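Local coordinates for capsid protein VP1 (Trichodysplasia spinulosa-associated polyomavirus, PDB 6HKU), which forms the pentameric building blocks of the polyomavirus outer capsid and probably engages sialic-acid-bearing receptors on the host cell, at residues I57-T62 with A177-C182. Sequence-based numbering, arbitrary orientation.
Sequences IPTYST and AFPVEC
V180 lays its CG1 methyl squarely over one face of the Y60 ring, 3.7 Å from the ring centroid and only 3° off its normal, a CH-pi contact. CG of Y60 is anti to its own carbonyl carbon, which swings the ring alongside the 177-182 loop and under that methyl. Next to it along the chain, the backbones meet in a single beta bridge of T59 with P179. Its two bonds differ: Y60 N reaches F178 O at 3.1 Å, tilted 16° from the F178 carbonyl plane, whereas V180 N reaches P58 O at 3.2 Å, tilted 30° from P58's. The CA of T59 also leans on F178 O, at 3.2 Å, so this carbonyl takes an N-H and a C-H together.

Two waters flank this tight centre. P58 O is gripped twice, by the N-H of V180 and by a water that also receives the N-H of E181; another water links F178 N to Y60 O. The I57 side is looser in kind, with no direct hydrogen bond between the segments: its CG2 meets P179 CB (3.7 Å) and its CD1 lies beside E181 OE1 (3.4 Å). E181 OE2 is hydrogen-bonded to Y145 OH and OE1 to H101 NE2 of a neighbouring subunit, and even this side is buried.

The contact joins the lead-in to strand 61-66 with the loop between strands 169-171 and 183-185. V180 and P58 rest on strand 233-246 of the large antiparallel sheet, Y60 OH bonds to W183 O, F178 packs on strand 133-136, and from the neighbouring subunit S95 OG bonds V180 O while V98 packs on V180.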
ATOM      1  N   ILE A  57     -29.584  -7.490   3.243  1.00 25.74           N
ATOM      2  CA  ILE A  57     -28.477  -8.405   3.534  1.00 23.91           C
ATOM      3  C   ILE A  57     -27.859  -8.874   2.215  1.00 26.74           C
ATOM      4  O   ILE A  57     -28.521  -9.557   1.437  1.00 20.51           O
ATOM      5  CB  ILE A  57     -29.056  -9.590   4.350  1.00 28.78           C
ATOM      6  CG1 ILE A  57     -29.559  -9.177   5.745  1.00 32.16           C
ATOM      7  CG2 ILE A  57     -28.074 -10.748   4.476  1.00 32.90           C
ATOM      8  CD1 ILE A  57     -28.519  -8.417   6.540  1.00 25.42           C
ATOM      9  N   PRO A  58     -26.595  -8.540   1.898  1.00 22.84           N
ATOM     10  CA  PRO A  58     -25.931  -9.105   0.722  1.00 18.59           C
ATOM     11  C   PRO A  58     -25.778 -10.623   0.791  1.00 18.28           C
ATOM     12  O   PRO A  58     -25.550 -11.151   1.865  1.00 20.28           O
ATOM     13  CB  PRO A  58     -24.543  -8.432   0.715  1.00 20.81           C
ATOM     14  CG  PRO A  58     -24.736  -7.180   1.535  1.00 20.11           C
ATOM     15  CD  PRO A  58     -25.769  -7.530   2.576  1.00 20.64           C
ATOM     16  N   THR A  59     -25.838 -11.276  -0.370  1.00 19.55           N
ATOM     17  CA  THR A  59     -25.650 -12.704  -0.515  1.00 18.48           C
ATOM     18  C   THR A  59     -24.611 -12.975  -1.614  1.00 15.55           C
ATOM     19  O   THR A  59     -24.305 -12.103  -2.419  1.00 19.94           O
ATOM     20  CB  THR A  59     -26.988 -13.387  -0.832  1.00 24.14           C
ATOM     21  OG1 THR A  59     -27.594 -12.755  -1.952  1.00 25.87           O
ATOM     22  CG2 THR A  59     -27.958 -13.313   0.329  1.00 23.48           C
ATOM     23  N   TYR A  60     -24.081 -14.192  -1.638  1.00 17.85           N
ATOM     24  CA  TYR A  60     -23.165 -14.616  -2.693  1.00 17.20           C
ATOM     25  C   TYR A  60     -23.915 -14.786  -4.016  1.00 20.38           C
ATOM     26  O   TYR A  60     -25.058 -15.237  -4.044  1.00 22.92           O
ATOM     27  CB  TYR A  60     -22.473 -15.931  -2.333  1.00 20.20           C
ATOM     28  CG  TYR A  60     -21.530 -15.822  -1.168  1.00 19.93           C
ATOM     29  CD1 TYR A  60     -20.267 -15.283  -1.337  1.00 27.31           C
ATOM     30  CD2 TYR A  60     -21.897 -16.257   0.094  1.00 21.34           C
ATOM     31  CE1 TYR A  60     -19.387 -15.173  -0.271  1.00 24.97           C
ATOM     32  CE2 TYR A  60     -21.018 -16.174   1.156  1.00 26.32           C
ATOM     33  CZ  TYR A  60     -19.767 -15.600   0.979  1.00 26.97           C
ATOM     34  OH  TYR A  60     -18.898 -15.480   2.018  1.00 26.39           O
ATOM     35  N   SER A  61     -23.228 -14.432  -5.104  1.00 20.76           N
ATOM     36  CA  SER A  61     -23.625 -14.760  -6.459  1.00 20.73           C
ATOM     37  C   SER A  61     -22.991 -16.110  -6.791  1.00 21.65           C
ATOM     38  O   SER A  61     -21.857 -16.361  -6.386  1.00 18.40           O
ATOM     39  CB  SER A  61     -23.177 -13.687  -7.437  1.00 19.27           C
ATOM     40  OG  SER A  61     -23.704 -12.421  -7.094  1.00 22.08           O
ATOM     41  N   THR A  62     -23.708 -16.982  -7.499  1.00 18.32           N
ATOM     42  CA  THR A  62     -23.120 -18.270  -7.889  1.00 20.58           C
ATOM     43  C   THR A  62     -23.844 -18.808  -9.128  1.00 24.32           C
ATOM     44  O   THR A  62     -25.004 -18.466  -9.354  1.00 17.66           O
ATOM     45  CB  THR A  62     -23.149 -19.267  -6.729  1.00 22.75           C
ATOM     46  OG1 THR A  62     -22.247 -20.333  -7.032  1.00 19.78           O
ATOM     47  CG2 THR A  62     -24.525 -19.840  -6.459  1.00 24.08           C
ATOM     48  N   ALA A 177     -29.005 -16.165  -2.082  1.00 18.23           N
ATOM     49  CA  ALA A 177     -29.716 -16.762  -0.948  1.00 24.70           C
ATOM     50  C   ALA A 177     -28.834 -16.969   0.307  1.00 24.36           C
ATOM     51  O   ALA A 177     -29.392 -16.988   1.420  1.00 22.74           O
ATOM     52  CB  ALA A 177     -30.297 -18.074  -1.404  1.00 26.89           C
ATOM     53  N   PHE A 178     -27.515 -17.116   0.150  1.00 22.65           N
ATOM     54  CA  PHE A 178     -26.603 -17.381   1.281  1.00 21.39           C
ATOM     55  C   PHE A 178     -25.978 -16.072   1.741  1.00 20.85           C
ATOM     56  O   PHE A 178     -25.199 -15.489   0.990  1.00 18.55           O
ATOM     57  CB  PHE A 178     -25.496 -18.367   0.867  1.00 24.42           C
ATOM     58  CG  PHE A 178     -25.946 -19.791   0.739  1.00 21.76           C
ATOM     59  CD1 PHE A 178     -26.651 -20.198  -0.383  1.00 24.68           C
ATOM     60  CD2 PHE A 178     -25.728 -20.696   1.766  1.00 22.46           C
ATOM     61  CE1 PHE A 178     -27.129 -21.500  -0.475  1.00 26.66           C
ATOM     62  CE2 PHE A 178     -26.185 -22.002   1.659  1.00 20.61           C
ATOM     63  CZ  PHE A 178     -26.880 -22.400   0.541  1.00 20.42           C
ATOM     64  N   PRO A 179     -26.323 -15.534   2.923  1.00 19.17           N
ATOM     65  CA  PRO A 179     -25.738 -14.284   3.385  1.00 22.70           C
ATOM     66  C   PRO A 179     -24.218 -14.344   3.583  1.00 19.40           C
ATOM     67  O   PRO A 179     -23.706 -15.294   4.193  1.00 18.90           O
ATOM     68  CB  PRO A 179     -26.433 -14.012   4.732  1.00 25.24           C
ATOM     69  CG  PRO A 179     -27.733 -14.780   4.612  1.00 19.77           C
ATOM     70  CD  PRO A 179     -27.344 -16.028   3.856  1.00 21.95           C
ATOM     71  N   VAL A 180     -23.541 -13.301   3.095  1.00 23.10           N
ATOM     72  CA  VAL A 180     -22.100 -13.212   3.250  1.00 24.63           C
ATOM     73  C   VAL A 180     -21.737 -13.038   4.726  1.00 15.93           C
ATOM     74  O   VAL A 180     -20.754 -13.561   5.188  1.00 16.46           O
ATOM     75  CB  VAL A 180     -21.459 -12.169   2.330  1.00 29.06           C
ATOM     76  CG1 VAL A 180     -21.884 -12.349   0.883  1.00 31.16           C
ATOM     77  CG2 VAL A 180     -21.671 -10.757   2.783  1.00 33.42           C
ATOM     78  N   GLU A 181     -22.612 -12.380   5.481  1.00 21.45           N
ATOM     79  CA  GLU A 181     -22.318 -12.023   6.860  1.00 19.15           C
ATOM     80  C   GLU A 181     -22.199 -13.255   7.758  1.00 20.09           C
ATOM     81  O   GLU A 181     -21.643 -13.144   8.869  1.00 22.76           O
ATOM     82  CB  GLU A 181     -23.383 -11.078   7.425  1.00 17.77           C
ATOM     83  CG  GLU A 181     -24.738 -11.740   7.677  1.00 16.83           C
ATOM     84  CD  GLU A 181     -25.696 -10.807   8.406  1.00 18.75           C
ATOM     85  OE1 GLU A 181     -25.698  -9.553   8.080  1.00 20.98           O
ATOM     86  OE2 GLU A 181     -26.404 -11.280   9.325  1.00 28.57           O
ATOM     87  N   CYS A 182     -22.734 -14.408   7.332  1.00 18.15           N
ATOM     88  CA  CYS A 182     -22.737 -15.567   8.230  1.00 17.61           C
ATOM     89  C   CYS A 182     -22.194 -16.834   7.555  1.00 17.63           C
ATOM     90  O   CYS A 182     -22.019 -17.836   8.222  1.00 20.30           O
ATOM     91  CB  CYS A 182     -24.124 -15.826   8.818  1.00 20.44           C
ATOM     92  SG  CYS A 182     -25.393 -16.277   7.613  1.00 25.72           S
TER
HETATM   93  O   HOH W   1     -24.742 -10.556   4.321  1.00 18.63           O
HETATM   94  O   HOH W   2     -26.231 -17.113  -2.516  1.00 20.53           O